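Local structure of probable transcriptional regulatory protein, Rv1404 (Mycobacterium tuberculosis, 2NYX) at residues 48-53 against 63-68. The protein probably binds DNA and regulates transcription as a dimeric winged-helix protein of the MarR family. Residues are numbered along the deposited sequence; the frame is centred on the assembly and turned at random.
Sequences FRTLVI and ATLATL
In the winged helix-turn-helix domain of this MarR-family protein, Thr50 and Ile53 of helix 45-57 pack against Leu65 and Leu68 of helix 62-69, the first helix of the helix-turn-helix; helix 73-85, which follows it, corresponds to the recognition helix of the family. The short segments cross at 116°, with axes 10.5 Å apart at closest approach, and no direct hydrogen bond joins them.

At one end of the contact, Thr50 and Leu65 side chains meet at about a right angle. The methyl CG2 of Thr50 faces both branches of the leucine, 3.8 Å from Leu65 CD1 and 4.0 Å from Leu65 CD2. Thr50 has this methyl anti to its main-chain nitrogen (chi1 -60° for OG1), which leaves OG1 to hydrogen-bond to Pro46 O one turn earlier in its own helix. Leu65 also touches Thr76 and Val80 of helix 73-85, and its buried side chain thus ties three helices together.

One turn on, Ile53 reaches Leu68 with both of its ends. Its branch methyl CG2 lies 3.6 Å from Leu68 CD1, while its other end, CD1, points end-on at the backbone of Leu68, with Ile53 CD1 3.8 Å from Leu68 C. Leu69, the next residue, also touches Arg49, Thr50 and Ile53.

On the more exposed side the helices are linked through solvent. Arg49 packs on Ala30 of the second subunit and forms a salt bridge through NH2 with Glu152, whereas its NE points to a water. That water accepts from Arg49 NE at 2.9 Å and donates to Leu68 O at 2.8 Å, bridging the guanidinium group to the main chain of helix 62-69.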
ATOM      1  N   PHE B  48      -4.908  -4.266   7.011  1.00 28.67           N
ATOM      2  CA  PHE B  48      -4.854  -5.356   6.045  1.00 27.92           C
ATOM      3  C   PHE B  48      -3.525  -6.115   6.071  1.00 27.99           C
ATOM      4  O   PHE B  48      -3.511  -7.340   5.959  1.00 28.30           O
ATOM      5  CB  PHE B  48      -5.197  -4.905   4.627  1.00 27.45           C
ATOM      6  CG  PHE B  48      -5.287  -6.047   3.667  1.00 27.13           C
ATOM      7  CD1 PHE B  48      -6.374  -6.915   3.706  1.00 26.19           C
ATOM      8  CD2 PHE B  48      -4.252  -6.310   2.778  1.00 25.99           C
ATOM      9  CE1 PHE B  48      -6.445  -7.998   2.846  1.00 26.71           C
ATOM     10  CE2 PHE B  48      -4.316  -7.393   1.911  1.00 26.28           C
ATOM     11  CZ  PHE B  48      -5.410  -8.237   1.944  1.00 26.38           C
ATOM     12  N   ARG B  49      -2.420  -5.392   6.226  1.00 27.73           N
ATOM     13  CA  ARG B  49      -1.104  -6.010   6.357  1.00 27.62           C
ATOM     14  C   ARG B  49      -1.042  -6.974   7.560  1.00 27.63           C
ATOM     15  O   ARG B  49      -0.529  -8.092   7.445  1.00 28.02           O
ATOM     16  CB  ARG B  49      -0.007  -4.933   6.418  1.00 27.58           C
ATOM     17  CG  ARG B  49       1.412  -5.473   6.522  1.00 27.49           C
ATOM     18  CD  ARG B  49       1.743  -6.393   5.353  1.00 27.24           C
ATOM     19  NE  ARG B  49       2.954  -7.178   5.570  1.00 25.14           N
ATOM     20  CZ  ARG B  49       3.438  -8.055   4.693  1.00 25.97           C
ATOM     21  NH1 ARG B  49       2.829  -8.244   3.533  1.00 27.59           N
ATOM     22  NH2 ARG B  49       4.537  -8.737   4.963  1.00 24.53           N
ATOM     23  N   THR B  50      -1.582  -6.542   8.698  1.00 27.30           N
ATOM     24  CA  THR B  50      -1.746  -7.395   9.886  1.00 26.73           C
ATOM     25  C   THR B  50      -2.363  -8.739   9.519  1.00 26.34           C
ATOM     26  O   THR B  50      -1.903  -9.790   9.970  1.00 26.24           O
ATOM     27  CB  THR B  50      -2.633  -6.704  10.948  1.00 26.37           C
ATOM     28  OG1 THR B  50      -2.025  -5.479  11.337  1.00 27.22           O
ATOM     29  CG2 THR B  50      -2.810  -7.562  12.182  1.00 26.67           C
ATOM     30  N   LEU B  51      -3.409  -8.706   8.702  1.00 26.26           N
ATOM     31  CA  LEU B  51      -4.098  -9.939   8.317  1.00 26.07           C
ATOM     32  C   LEU B  51      -3.208 -10.843   7.468  1.00 26.29           C
ATOM     33  O   LEU B  51      -3.194 -12.045   7.666  1.00 26.99           O
ATOM     34  CB  LEU B  51      -5.417  -9.643   7.598  1.00 25.73           C
ATOM     35  CG  LEU B  51      -6.484  -8.808   8.307  1.00 24.01           C
ATOM     36  CD1 LEU B  51      -7.702  -8.712   7.441  1.00 22.47           C
ATOM     37  CD2 LEU B  51      -6.837  -9.405   9.637  1.00 24.03           C
ATOM     38  N   VAL B  52      -2.449 -10.254   6.549  1.00 26.38           N
ATOM     39  CA  VAL B  52      -1.569 -11.016   5.675  1.00 26.60           C
ATOM     40  C   VAL B  52      -0.437 -11.640   6.467  1.00 26.63           C
ATOM     41  O   VAL B  52      -0.089 -12.806   6.252  1.00 27.20           O
ATOM     42  CB  VAL B  52      -1.009 -10.153   4.516  1.00 26.71           C
ATOM     43  CG1 VAL B  52       0.016 -10.944   3.700  1.00 26.01           C
ATOM     44  CG2 VAL B  52      -2.152  -9.672   3.633  1.00 26.53           C
ATOM     45  N   ILE B  53       0.128 -10.874   7.392  1.00 26.68           N
ATOM     46  CA  ILE B  53       1.164 -11.406   8.276  1.00 26.32           C
ATOM     47  C   ILE B  53       0.614 -12.612   9.041  1.00 26.25           C
ATOM     48  O   ILE B  53       1.301 -13.630   9.187  1.00 26.12           O
ATOM     49  CB  ILE B  53       1.732 -10.324   9.215  1.00 26.40           C
ATOM     50  CG1 ILE B  53       2.262  -9.148   8.391  1.00 26.18           C
ATOM     51  CG2 ILE B  53       2.860 -10.883  10.064  1.00 26.02           C
ATOM     52  CD1 ILE B  53       2.987  -8.086   9.196  1.00 26.98           C
ATOM     53  N   ALA B  63       4.226  -8.629  20.290  1.00 23.58           N
ATOM     54  CA  ALA B  63       5.598  -8.158  20.062  1.00 23.67           C
ATOM     55  C   ALA B  63       6.111  -8.568  18.687  1.00 23.62           C
ATOM     56  O   ALA B  63       6.758  -7.773  17.997  1.00 23.51           O
ATOM     57  CB  ALA B  63       6.554  -8.644  21.171  1.00 23.55           C
ATOM     58  N   THR B  64       5.814  -9.807  18.297  1.00 23.68           N
ATOM     59  CA  THR B  64       6.232 -10.337  17.011  1.00 23.65           C
ATOM     60  C   THR B  64       5.454  -9.648  15.897  1.00 24.09           C
ATOM     61  O   THR B  64       6.019  -9.336  14.850  1.00 24.33           O
ATOM     62  CB  THR B  64       6.046 -11.876  16.935  1.00 24.00           C
ATOM     63  OG1 THR B  64       6.733 -12.508  18.029  1.00 22.78           O
ATOM     64  CG2 THR B  64       6.567 -12.436  15.600  1.00 23.55           C
ATOM     65  N   LEU B  65       4.167  -9.394  16.132  1.00 24.20           N
ATOM     66  CA  LEU B  65       3.320  -8.736  15.139  1.00 24.25           C
ATOM     67  C   LEU B  65       3.846  -7.347  14.844  1.00 24.25           C
ATOM     68  O   LEU B  65       4.040  -6.992  13.688  1.00 24.43           O
ATOM     69  CB  LEU B  65       1.865  -8.635  15.616  1.00 24.35           C
ATOM     70  CG  LEU B  65       0.704  -8.852  14.629  1.00 24.76           C
ATOM     71  CD1 LEU B  65      -0.491  -8.084  15.088  1.00 25.67           C
ATOM     72  CD2 LEU B  65       0.999  -8.442  13.208  1.00 24.53           C
ATOM     73  N   ALA B  66       4.079  -6.574  15.903  1.00 24.18           N
ATOM     74  CA  ALA B  66       4.583  -5.206  15.801  1.00 24.23           C
ATOM     75  C   ALA B  66       5.919  -5.114  15.075  1.00 24.32           C
ATOM     76  O   ALA B  66       6.170  -4.146  14.354  1.00 24.34           O
ATOM     77  CB  ALA B  66       4.704  -4.583  17.182  1.00 24.14           C
ATOM     78  N   THR B  67       6.774  -6.112  15.278  1.00 24.18           N
ATOM     79  CA  THR B  67       8.101  -6.116  14.675  1.00 24.20           C
ATOM     80  C   THR B  67       7.999  -6.405  13.195  1.00 24.21           C
ATOM     81  O   THR B  67       8.655  -5.741  12.390  1.00 24.69           O
ATOM     82  CB  THR B  67       9.044  -7.112  15.377  1.00 24.20           C
ATOM     83  OG1 THR B  67       9.122  -6.768  16.763  1.00 23.68           O
ATOM     84  CG2 THR B  67      10.434  -7.055  14.785  1.00 23.78           C
ATOM     85  N   LEU B  68       7.158  -7.379  12.844  1.00 24.34           N
ATOM     86  CA  LEU B  68       6.920  -7.748  11.453  1.00 24.11           C
ATOM     87  C   LEU B  68       6.179  -6.646  10.711  1.00 24.44           C
ATOM     88  O   LEU B  68       6.473  -6.376   9.549  1.00 25.20           O
ATOM     89  CB  LEU B  68       6.165  -9.062  11.355  1.00 23.84           C
ATOM     90  CG  LEU B  68       6.899 -10.349  11.737  1.00 23.65           C
ATOM     91  CD1 LEU B  68       5.920 -11.508  11.755  1.00 22.85           C
ATOM     92  CD2 LEU B  68       8.078 -10.661  10.817  1.00 23.07           C
TER
HETATM   93  O   HOH W   1       5.176  -6.050   7.079  1.00 19.21           O